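Local coordinates for CarG (Serratia, PDB 4O7J), which confers intrinsic resistance to carbapenem antibiotics and is a structural homologue of lysozyme inhibitors, at the interface of chains A and B. Sequence-based numbering; all coordinates share one arbitrary frame. Chains: chain A/B, CarG.

All four contacts belong to a two-fold symmetric interface, so each recurs with the chains exchanged. Contact 3 sits about the two-fold; the centres of C-alpha atoms place contact 2 about 10 Å from it and contacts 1 and 4 about 13 and 15 Å. Contacts 2 and 4 are about 5 Å apart. A:Ile53, the end of strand 51-53, belongs to contacts 1, 2 and 3, and A:Phe62 to contacts 1 and 3. A:Tyr51, A:Ser52 and B:Gln28 join contact 2 to contact 4, and B:Asp30 joins contact 4 to contact 1. Such a continuous surface is compatible with a dimer, though the deposited assembly alone does not prove one.

Contact 1: the interface of chains A and B. Residues chain A 53, 55, 62, 123-125; chain B 29-31.
The ring of B:Phe29, at the end of strand 22-29, meets the ring of A:Phe62 edge to face, with centroids 5.1 Å apart and planes at 77°. From CB, the B:Phe29 side chain leaves with CG anti to the backbone N (chi1 176°), which turns the ring toward chain A. CG lies near A:Phe62 CZ and CE2, and CD1 comes within 3.6 Å of A:Phe62 CE2. CE1, further out, reaches CD of A:Pro55 at 3.9 Å, and CD2 on the other branch is again near A:Phe62 CZ. A:Phe62 CZ stands 3.8 Å above the centre of the B:Phe29 ring, so A:Phe62 supplies the edge and B:Phe29 the face. A:Pro55 crosses B:Phe29 at about a right angle and packs through CG and CD.

Beyond the rings the loop of B:Asp30 is held through its backbone. A:Leu125 N donates to B:Asp30 O at 2.9 Å in a nearly straight bond (173° at H). Alongside it, A:Leu125 CB packs on B:Asp30 CB at 3.8 Å, the two side chains pointing the same way. Water 1 links A:Ile53 O to B:Asp30 N, 3.0 Å from that amide. The patch thus seats the end of a chain B strand between three segments of chain A, probably helping to hold the two-chain assembly together, if it forms in solution.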
loop_
_atom_site.group_PDB
_atom_site.type_symbol
_atom_site.label_atom_id
_atom_site.label_comp_id
_atom_site.label_asym_id
_atom_site.label_seq_id
_atom_site.Cartn_x
_atom_site.Cartn_y
_atom_site.Cartn_z
ATOM N N ILE A 53 -4.031 -6.781 4.128
ATOM C CA ILE A 53 -3.075 -5.676 4.129
ATOM C C ILE A 53 -3.109 -4.992 5.499
ATOM O O ILE A 53 -4.165 -4.626 6.003
ATOM C CB ILE A 53 -3.297 -4.727 2.912
ATOM C CG1 ILE A 53 -2.172 -3.660 2.841
ATOM C CG2 ILE A 53 -4.655 -4.026 2.970
ATOM C CD1 ILE A 53 -2.230 -2.738 1.624
ATOM N N PRO A 55 -2.660 -1.989 8.126
ATOM C CA PRO A 55 -2.565 -0.536 8.233
ATOM C C PRO A 55 -1.270 -0.027 8.869
ATOM O O PRO A 55 -0.541 -0.787 9.584
ATOM C CB PRO A 55 -3.814 -0.161 9.094
ATOM C CG PRO A 55 -4.034 -1.346 9.961
ATOM C CD PRO A 55 -3.597 -2.556 9.122
ATOM N N PHE A 62 -1.373 2.666 4.241
ATOM C CA PHE A 62 -1.068 1.252 4.328
ATOM C C PHE A 62 0.368 0.890 3.909
ATOM O O PHE A 62 0.696 -0.288 3.900
ATOM C CB PHE A 62 -2.065 0.422 3.485
ATOM C CG PHE A 62 -3.438 0.347 4.144
ATOM C CD1 PHE A 62 -4.280 1.429 4.081
ATOM C CD2 PHE A 62 -3.792 -0.732 4.872
ATOM C CE1 PHE A 62 -5.546 1.380 4.648
ATOM C CE2 PHE A 62 -5.040 -0.793 5.489
ATOM C CZ PHE A 62 -5.895 0.278 5.398
ATOM N N VAL A 123 -12.000 -2.893 14.559
ATOM C CA VAL A 123 -10.555 -2.786 14.899
ATOM C C VAL A 123 -9.772 -3.637 13.850
ATOM O O VAL A 123 -10.226 -4.711 13.446
ATOM C CB VAL A 123 -10.311 -3.294 16.336
ATOM C CG1 VAL A 123 -8.831 -3.371 16.705
ATOM C CG2 VAL A 123 -11.059 -2.411 17.333
ATOM N N PRO A 124 -8.598 -3.165 13.397
ATOM C CA PRO A 124 -7.864 -4.005 12.416
ATOM C C PRO A 124 -7.568 -5.380 12.992
ATOM O O PRO A 124 -7.114 -5.501 14.132
ATOM C CB PRO A 124 -6.576 -3.230 12.181
ATOM C CG PRO A 124 -6.900 -1.825 12.603
ATOM C CD PRO A 124 -7.868 -1.931 13.731
ATOM N N LEU A 125 -7.868 -6.410 12.194
ATOM C CA LEU A 125 -7.614 -7.766 12.562
ATOM C C LEU A 125 -6.114 -7.974 12.816
ATOM O O LEU A 125 -5.712 -8.607 13.831
ATOM C CB LEU A 125 -8.041 -8.685 11.444
ATOM C CG LEU A 125 -7.739 -10.154 11.638
ATOM C CD1 LEU A 125 -8.324 -10.634 12.951
ATOM C CD2 LEU A 125 -8.275 -10.912 10.450
ATOM N N PHE B 29 -8.517 -5.270 3.397
ATOM C CA PHE B 29 -8.353 -4.685 4.713
ATOM C C PHE B 29 -9.401 -5.342 5.576
ATOM O O PHE B 29 -10.592 -5.070 5.418
ATOM C CB PHE B 29 -8.533 -3.187 4.699
ATOM C CG PHE B 29 -8.472 -2.547 6.060
ATOM C CD1 PHE B 29 -7.503 -2.933 6.956
ATOM C CD2 PHE B 29 -9.381 -1.565 6.434
ATOM C CE1 PHE B 29 -7.420 -2.348 8.212
ATOM C CE2 PHE B 29 -9.306 -0.958 7.672
ATOM C CZ PHE B 29 -8.340 -1.365 8.572
ATOM N N ASP B 30 -8.919 -6.118 6.528
ATOM C CA ASP B 30 -9.724 -6.793 7.529
ATOM C C ASP B 30 -9.808 -5.940 8.784
ATOM O O ASP B 30 -8.888 -5.900 9.523
ATOM C CB ASP B 30 -9.061 -8.120 7.874
ATOM C CG ASP B 30 -9.192 -9.112 6.807
ATOM O OD1 ASP B 30 -10.258 -9.209 6.247
ATOM O OD2 ASP B 30 -8.256 -9.819 6.508
ATOM N N ASN B 31 -10.871 -5.201 8.956
ATOM C CA ASN B 31 -11.126 -4.601 10.257
ATOM C C ASN B 31 -12.400 -5.123 10.876
ATOM O O ASN B 31 -13.052 -4.446 11.604
ATOM C CB ASN B 31 -11.013 -3.069 10.266
ATOM C CG ASN B 31 -12.100 -2.404 9.504
ATOM O OD1 ASN B 31 -12.721 -3.013 8.671
ATOM N ND2 ASN B 31 -12.358 -1.154 9.819
HETATM O O HOH W 1 -5.942 -6.127 7.006
#

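Contact 2: the interface of chains A and B. Residues chain A 23, 43, 51-53; chain B 25-28, 41.
A:Tyr51 and B:Gln28 join strand 51-53 of one CarG chain to strand 22-29 of the other in a parallel beta bridge centred on A:Ser52 and B:Gln28. B:Gln28 N donates to A:Tyr51 O at 2.9 Å, and A:Ile53 N returns a bond to B:Gln28 O at 3.0 Å.

Packing is tight beside this bridge, where the A:Phe43 ring receives two aliphatic groups. B:Val25 CG1, anti to its backbone N (chi1 -175°), lies over one face of the ring in a CH-pi contact, 3.9 Å from the centroid and displaced toward the rim, while B:Ala27 CB touches A:Phe43 CD2 at 3.5 Å. The small alanine also fits close to the backbone of A:Tyr51.

The water-linked side is looser. Water 2 bridges A:Tyr51 N, at 2.8 Å, and B:Leu26 O, at 3.1 Å, where the strands are joined through solvent instead of directly. B:Gln28 is poorly ordered here, so its outer amide carries little evidence. A:Tyr23 hardly touches chain B, but its ring and that of A:Tyr51 each present a face to the other's CE2, with A:Tyr51 CE2 3.6 Å above the A:Tyr23 plane.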
loop_
_atom_site.group_PDB
_atom_site.type_symbol
_atom_site.label_atom_id
_atom_site.label_comp_id
_atom_site.label_asym_id
_atom_site.label_seq_id
_atom_site.Cartn_x
_atom_site.Cartn_y
_atom_site.Cartn_z
ATOM N N TYR A 23 3.725 -11.446 3.199
ATOM C CA TYR A 23 4.541 -10.635 2.286
ATOM C C TYR A 23 4.980 -9.405 3.003
ATOM O O TYR A 23 4.142 -8.707 3.681
ATOM C CB TYR A 23 3.770 -10.104 1.100
ATOM C CG TYR A 23 3.135 -11.079 0.149
ATOM C CD1 TYR A 23 3.615 -12.342 -0.091
ATOM C CD2 TYR A 23 2.005 -10.633 -0.588
ATOM C CE1 TYR A 23 2.977 -13.202 -1.069
ATOM C CE2 TYR A 23 1.391 -11.449 -1.503
ATOM C CZ TYR A 23 1.879 -12.721 -1.750
ATOM O OH TYR A 23 1.164 -13.392 -2.711
ATOM N N PHE A 43 1.535 -7.701 4.123
ATOM C CA PHE A 43 0.374 -8.472 3.788
ATOM C C PHE A 43 0.432 -9.796 4.512
ATOM O O PHE A 43 1.303 -10.630 4.172
ATOM C CB PHE A 43 0.280 -8.745 2.276
ATOM C CG PHE A 43 0.267 -7.517 1.426
ATOM C CD1 PHE A 43 1.433 -6.956 1.009
ATOM C CD2 PHE A 43 -0.929 -7.004 0.919
ATOM C CE1 PHE A 43 1.430 -5.872 0.207
ATOM C CE2 PHE A 43 -0.936 -5.871 0.129
ATOM C CZ PHE A 43 0.249 -5.277 -0.204
ATOM N N TYR A 51 -5.070 -12.467 1.257
ATOM C CA TYR A 51 -4.057 -11.689 1.961
ATOM C C TYR A 51 -4.688 -10.477 2.604
ATOM O O TYR A 51 -5.587 -9.842 2.026
ATOM C CB TYR A 51 -2.908 -11.264 1.010
ATOM C CG TYR A 51 -2.041 -12.389 0.670
ATOM C CD1 TYR A 51 -2.412 -13.299 -0.304
ATOM C CD2 TYR A 51 -0.854 -12.623 1.362
ATOM C CE1 TYR A 51 -1.627 -14.399 -0.595
ATOM C CE2 TYR A 51 -0.068 -13.729 1.084
ATOM C CZ TYR A 51 -0.455 -14.589 0.080
ATOM O OH TYR A 51 0.335 -15.687 -0.210
ATOM N N SER A 52 -4.249 -10.152 3.812
ATOM C CA SER A 52 -4.804 -9.068 4.572
ATOM C C SER A 52 -3.745 -7.932 4.678
ATOM O O SER A 52 -2.642 -8.122 5.261
ATOM C CB SER A 52 -5.161 -9.632 5.916
ATOM O OG SER A 52 -5.925 -8.755 6.738
ATOM N N ILE A 53 -4.031 -6.781 4.128
ATOM C CA ILE A 53 -3.075 -5.676 4.129
ATOM C C ILE A 53 -3.109 -4.992 5.499
ATOM O O ILE A 53 -4.165 -4.626 6.003
ATOM C CB ILE A 53 -3.297 -4.727 2.912
ATOM C CG1 ILE A 53 -2.172 -3.660 2.841
ATOM C CG2 ILE A 53 -4.655 -4.026 2.970
ATOM C CD1 ILE A 53 -2.230 -2.738 1.624
ATOM N N VAL B 25 -0.929 -6.409 -6.410
ATOM C CA VAL B 25 -1.223 -7.168 -5.240
ATOM C C VAL B 25 -2.696 -6.910 -4.815
ATOM O O VAL B 25 -3.088 -5.793 -4.551
ATOM C CB VAL B 25 -0.272 -6.855 -4.088
ATOM C CG1 VAL B 25 -0.574 -7.782 -2.939
ATOM C CG2 VAL B 25 1.178 -7.043 -4.525
ATOM N N LEU B 26 -3.451 -7.987 -4.743
ATOM C CA LEU B 26 -4.818 -7.964 -4.366
ATOM C C LEU B 26 -4.922 -8.484 -2.936
ATOM O O LEU B 26 -4.474 -9.604 -2.624
ATOM C CB LEU B 26 -5.606 -8.885 -5.284
ATOM C CG LEU B 26 -7.056 -9.123 -4.859
ATOM C CD1 LEU B 26 -7.767 -7.793 -5.019
ATOM C CD2 LEU B 26 -7.719 -10.232 -5.677
ATOM N N ALA B 27 -5.475 -7.659 -2.073
ATOM C CA ALA B 27 -5.535 -7.967 -0.662
ATOM C C ALA B 27 -6.736 -7.252 -0.080
ATOM O O ALA B 27 -7.369 -6.429 -0.721
ATOM C CB ALA B 27 -4.258 -7.485 0.010
ATOM N N GLN B 28 -7.118 -7.599 1.114
ATOM C CA GLN B 28 -8.224 -6.924 1.718
ATOM C C GLN B 28 -7.843 -6.330 3.017
ATOM O O GLN B 28 -6.980 -6.813 3.641
ATOM C CB GLN B 28 -9.308 -7.904 1.941
ATOM C CG GLN B 28 -8.876 -9.101 2.716
ATOM C CD GLN B 28 -9.747 -10.338 2.437
ATOM O OE1 GLN B 28 -9.565 -11.010 1.445
ATOM N NE2 GLN B 28 -10.670 -10.622 3.332
ATOM N N THR B 41 -2.738 -2.846 -4.960
ATOM C CA THR B 41 -1.447 -2.129 -4.787
ATOM C C THR B 41 -0.554 -2.477 -5.961
ATOM O O THR B 41 -0.357 -3.673 -6.241
ATOM C CB THR B 41 -0.815 -2.468 -3.404
ATOM O OG1 THR B 41 -1.778 -2.248 -2.365
ATOM C CG2 THR B 41 0.306 -1.475 -3.087
HETATM O O HOH W 2 -6.325 -11.480 -1.063
#

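Contact 3: the interface of chains A and B. Residues chain A 27, 41, 53, 61-63, 65; chain B 43, 53, 62-63.
Chi1 of -76° sets CG of A:Phe65 anti to its carbonyl carbon, and chi1 of -73° does the same for B:Phe62, bringing the two rings together edge to face. Their planes make 56°. The A:Phe65 edge comes down on the B:Phe62 face: CZ of A:Phe65 stands 3.6 Å above the centre of the B:Phe62 ring, and CE2 meets B:Phe62 CE1 at 3.5 Å. Behind A:Phe65, the A:Thr63 methyl CG2 rests on one ring face near the rim.

The threonines meet isoleucine tips from the other chain. CD1 of B:Ile53 points tip to tip at A:Thr63 OG1, 3.6 Å away, and A:Ile53 CD1 faces B:Thr63 OG1 in the twin position. A:Thr63 OG1 bonds to A:Thr41 OG1, 2.8 Å off, and to water 3, which also bonds B:Thr63 OG1. Water 3 touches water 4, and this second water gathers the amides of A:Phe62 and B:Phe62, the latter N at 3.1 Å, together with the carboxylate of poorly ordered A:Glu61. A:Ala27 CB lies on the CD2-CE2 side of B:Phe43, repeating an alanine-phenylalanine contact of the two-fold. Apolar packing and shared waters thus join the two chains, and probably support their assembly, if it forms in solution.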
loop_
_atom_site.group_PDB
_atom_site.type_symbol
_atom_site.label_atom_id
_atom_site.label_comp_id
_atom_site.label_asym_id
_atom_site.label_seq_id
_atom_site.Cartn_x
_atom_site.Cartn_y
_atom_site.Cartn_z
ATOM N N ALA A 27 9.648 -1.324 -1.472
ATOM C CA ALA A 27 9.478 -0.604 -2.712
ATOM C C ALA A 27 9.819 0.838 -2.484
ATOM O O ALA A 27 10.127 1.237 -1.366
ATOM C CB ALA A 27 8.038 -0.746 -3.196
ATOM N N THR A 41 5.361 -2.368 2.822
ATOM C CA THR A 41 3.933 -2.729 2.812
ATOM C C THR A 41 3.831 -4.209 3.281
ATOM O O THR A 41 4.610 -5.049 2.828
ATOM C CB THR A 41 3.325 -2.503 1.399
ATOM O OG1 THR A 41 3.672 -1.200 0.899
ATOM C CG2 THR A 41 1.755 -2.579 1.484
ATOM N N ILE A 53 -4.031 -6.781 4.128
ATOM C CA ILE A 53 -3.075 -5.676 4.129
ATOM C C ILE A 53 -3.109 -4.992 5.499
ATOM O O ILE A 53 -4.165 -4.626 6.003
ATOM C CB ILE A 53 -3.297 -4.727 2.912
ATOM C CG1 ILE A 53 -2.172 -3.660 2.841
ATOM C CG2 ILE A 53 -4.655 -4.026 2.970
ATOM C CD1 ILE A 53 -2.230 -2.738 1.624
ATOM N N GLU A 61 -2.909 5.491 6.099
ATOM C CA GLU A 61 -2.049 4.868 5.080
ATOM C C GLU A 61 -1.840 3.359 5.300
ATOM O O GLU A 61 -2.060 2.846 6.390
ATOM C CB GLU A 61 -0.677 5.496 5.137
ATOM C CG GLU A 61 -0.563 6.935 4.637
ATOM C CD GLU A 61 -0.171 7.015 3.127
ATOM O OE1 GLU A 61 0.370 6.010 2.536
ATOM O OE2 GLU A 61 -0.384 8.108 2.542
ATOM N N PHE A 62 -1.373 2.666 4.241
ATOM C CA PHE A 62 -1.068 1.252 4.328
ATOM C C PHE A 62 0.368 0.890 3.909
ATOM O O PHE A 62 0.696 -0.288 3.900
ATOM C CB PHE A 62 -2.065 0.422 3.485
ATOM C CG PHE A 62 -3.438 0.347 4.144
ATOM C CD1 PHE A 62 -4.280 1.429 4.081
ATOM C CD2 PHE A 62 -3.792 -0.732 4.872
ATOM C CE1 PHE A 62 -5.546 1.380 4.648
ATOM C CE2 PHE A 62 -5.040 -0.793 5.489
ATOM C CZ PHE A 62 -5.895 0.278 5.398
ATOM N N THR A 63 1.138 1.904 3.539
ATOM C CA THR A 63 2.615 1.751 3.356
ATOM C C THR A 63 3.361 2.658 4.340
ATOM O O THR A 63 3.057 3.863 4.437
ATOM C CB THR A 63 2.949 2.046 1.879
ATOM O OG1 THR A 63 2.198 1.158 1.078
ATOM C CG2 THR A 63 4.401 1.916 1.588
ATOM N N PHE A 65 6.482 4.735 5.003
ATOM C CA PHE A 65 7.476 5.407 4.227
ATOM C C PHE A 65 8.528 6.072 5.118
ATOM O O PHE A 65 8.215 6.596 6.229
ATOM C CB PHE A 65 6.831 6.480 3.335
ATOM C CG PHE A 65 6.134 5.942 2.123
ATOM C CD1 PHE A 65 6.827 5.475 1.039
ATOM C CD2 PHE A 65 4.760 5.950 2.087
ATOM C CE1 PHE A 65 6.186 5.046 -0.089
ATOM C CE2 PHE A 65 4.087 5.465 0.966
ATOM C CZ PHE A 65 4.808 5.035 -0.114
ATOM N N PHE B 43 3.019 -2.225 -8.129
ATOM C CA PHE B 43 4.444 -2.035 -7.997
ATOM C C PHE B 43 5.124 -2.310 -9.379
ATOM O O PHE B 43 4.982 -3.419 -9.914
ATOM C CB PHE B 43 5.039 -3.054 -7.043
ATOM C CG PHE B 43 4.536 -2.988 -5.668
ATOM C CD1 PHE B 43 3.429 -3.768 -5.282
ATOM C CD2 PHE B 43 5.181 -2.213 -4.728
ATOM C CE1 PHE B 43 2.945 -3.666 -3.983
ATOM C CE2 PHE B 43 4.682 -2.146 -3.398
ATOM C CZ PHE B 43 3.576 -2.872 -3.055
ATOM N N ILE B 53 6.380 1.792 -6.286
ATOM C CA ILE B 53 4.967 1.734 -5.837
ATOM C C ILE B 53 4.186 2.898 -6.423
ATOM O O ILE B 53 4.581 4.077 -6.331
ATOM C CB ILE B 53 4.857 1.620 -4.285
ATOM C CG1 ILE B 53 3.399 1.341 -3.838
ATOM C CG2 ILE B 53 5.369 2.861 -3.604
ATOM C CD1 ILE B 53 3.215 1.130 -2.349
ATOM N N PHE B 62 -1.627 4.685 -1.391
ATOM C CA PHE B 62 -0.972 3.881 -2.377
ATOM C C PHE B 62 -1.670 2.559 -2.628
ATOM O O PHE B 62 -1.134 1.702 -3.383
ATOM C CB PHE B 62 0.523 3.648 -2.004
ATOM C CG PHE B 62 1.364 4.876 -2.190
ATOM C CD1 PHE B 62 1.285 5.912 -1.269
ATOM C CD2 PHE B 62 2.165 5.015 -3.252
ATOM C CE1 PHE B 62 2.020 7.068 -1.429
ATOM C CE2 PHE B 62 2.889 6.160 -3.471
ATOM C CZ PHE B 62 2.819 7.180 -2.577
ATOM N N THR B 63 -2.828 2.375 -1.999
ATOM C CA THR B 63 -3.688 1.257 -2.266
ATOM C C THR B 63 -5.105 1.707 -2.670
ATOM O O THR B 63 -5.696 2.567 -2.021
ATOM C CB THR B 63 -3.720 0.310 -1.018
ATOM O OG1 THR B 63 -2.406 -0.181 -0.746
ATOM C CG2 THR B 63 -4.614 -0.918 -1.259
HETATM O O HOH W 3 -0.420 1.380 0.549
HETATM O O HOH W 4 -1.483 3.951 1.604
#

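Contact 4: the interface of chains A and B. Residues chain A 46, 50-52; chain B 8, 28, 30.
An intermolecular salt bridge flanks the parallel beta bridge of strands 51-53 and 22-29, joining A:Arg46, in a loop, to B:Asp30, just past strand 22-29. The guanidinium NH1 of A:Arg46 donates to B:Asp30 OD2 at 2.7 Å, but the bond is bent, 129° at H. It arrives from above the carboxylate plane, 59° out of it, with the two flat groups turned obliquely against each other. A bend at chi3 brings the arginine tip round to this position.

The A:Ser52 hydroxyl grips the same oxygen: OG donates to OD2 at 2.6 Å, toward its anti side but tilted out of the carboxylate plane, from the face opposite the arginine. OG is anti to the A:Ser52 backbone N (chi1 -170°), which aims it at the aspartate. Two donors on OD2, one likely cationic, would favour a charged carboxylate. The water that bridges A:Ile53 O and B:Asp30 N also bonds A:Ser52 OG. Within chain B, poorly ordered B:Gln28 makes a long bond from NE2 to OD1 of B:Asp30, 3.3 Å, on its syn side; its amide tentatively overlaps the rim of the arginine's guanidinium, nearly parallel to it.

Nearer the tyrosine end, the B:Asn8 carboxamide lies beside A:Gly50, with B:Asn8 OD1 3.6 Å from A:Gly50 CA.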
loop_
_atom_site.group_PDB
_atom_site.type_symbol
_atom_site.label_atom_id
_atom_site.label_comp_id
_atom_site.label_asym_id
_atom_site.label_seq_id
_atom_site.Cartn_x
_atom_site.Cartn_y
_atom_site.Cartn_z
ATOM N N ARG A 46 -3.904 -15.271 4.981
ATOM C CA ARG A 46 -5.012 -15.824 5.749
ATOM C C ARG A 46 -5.250 -17.303 5.479
ATOM O O ARG A 46 -4.968 -17.785 4.400
ATOM C CB ARG A 46 -6.315 -15.098 5.407
ATOM C CG ARG A 46 -6.302 -13.601 5.672
ATOM C CD ARG A 46 -7.404 -12.903 4.884
ATOM N NE ARG A 46 -8.662 -13.558 5.152
ATOM C CZ ARG A 46 -9.459 -13.312 6.195
ATOM N NH1 ARG A 46 -9.190 -12.335 7.064
ATOM N NH2 ARG A 46 -10.575 -14.054 6.359
ATOM N N GLY A 50 -6.659 -15.691 1.209
ATOM C CA GLY A 50 -6.681 -14.260 1.013
ATOM C C GLY A 50 -5.439 -13.669 1.669
ATOM O O GLY A 50 -4.830 -14.306 2.525
ATOM N N TYR A 51 -5.070 -12.467 1.257
ATOM C CA TYR A 51 -4.057 -11.689 1.961
ATOM C C TYR A 51 -4.688 -10.477 2.604
ATOM O O TYR A 51 -5.587 -9.842 2.026
ATOM C CB TYR A 51 -2.908 -11.264 1.010
ATOM C CG TYR A 51 -2.041 -12.389 0.670
ATOM C CD1 TYR A 51 -2.412 -13.299 -0.304
ATOM C CD2 TYR A 51 -0.854 -12.623 1.362
ATOM C CE1 TYR A 51 -1.627 -14.399 -0.595
ATOM C CE2 TYR A 51 -0.068 -13.729 1.084
ATOM C CZ TYR A 51 -0.455 -14.589 0.080
ATOM O OH TYR A 51 0.335 -15.687 -0.210
ATOM N N SER A 52 -4.249 -10.152 3.812
ATOM C CA SER A 52 -4.804 -9.068 4.572
ATOM C C SER A 52 -3.745 -7.932 4.678
ATOM O O SER A 52 -2.642 -8.122 5.261
ATOM C CB SER A 52 -5.161 -9.632 5.916
ATOM O OG SER A 52 -5.925 -8.755 6.738
ATOM N N ASN B 8 -5.635 -13.850 -5.340
ATOM C CA ASN B 8 -5.268 -13.252 -4.050
ATOM C C ASN B 8 -3.750 -13.143 -3.957
ATOM O O ASN B 8 -2.994 -14.053 -4.371
ATOM C CB ASN B 8 -5.772 -14.135 -2.912
ATOM C CG ASN B 8 -7.264 -13.936 -2.622
ATOM O OD1 ASN B 8 -7.929 -14.873 -2.266
ATOM N ND2 ASN B 8 -7.737 -12.737 -2.697
ATOM N N GLN B 28 -7.118 -7.599 1.114
ATOM C CA GLN B 28 -8.224 -6.924 1.718
ATOM C C GLN B 28 -7.843 -6.330 3.017
ATOM O O GLN B 28 -6.980 -6.813 3.641
ATOM C CB GLN B 28 -9.308 -7.904 1.941
ATOM C CG GLN B 28 -8.876 -9.101 2.716
ATOM C CD GLN B 28 -9.747 -10.338 2.437
ATOM O OE1 GLN B 28 -9.565 -11.010 1.445
ATOM N NE2 GLN B 28 -10.670 -10.622 3.332
ATOM N N ASP B 30 -8.919 -6.118 6.528
ATOM C CA ASP B 30 -9.724 -6.793 7.529
ATOM C C ASP B 30 -9.808 -5.940 8.784
ATOM O O ASP B 30 -8.888 -5.900 9.523
ATOM C CB ASP B 30 -9.061 -8.120 7.874
ATOM C CG ASP B 30 -9.192 -9.112 6.807
ATOM O OD1 ASP B 30 -10.258 -9.209 6.247
ATOM O OD2 ASP B 30 -8.256 -9.819 6.508
HETATM O O HOH W 5 -5.942 -6.127 7.006
#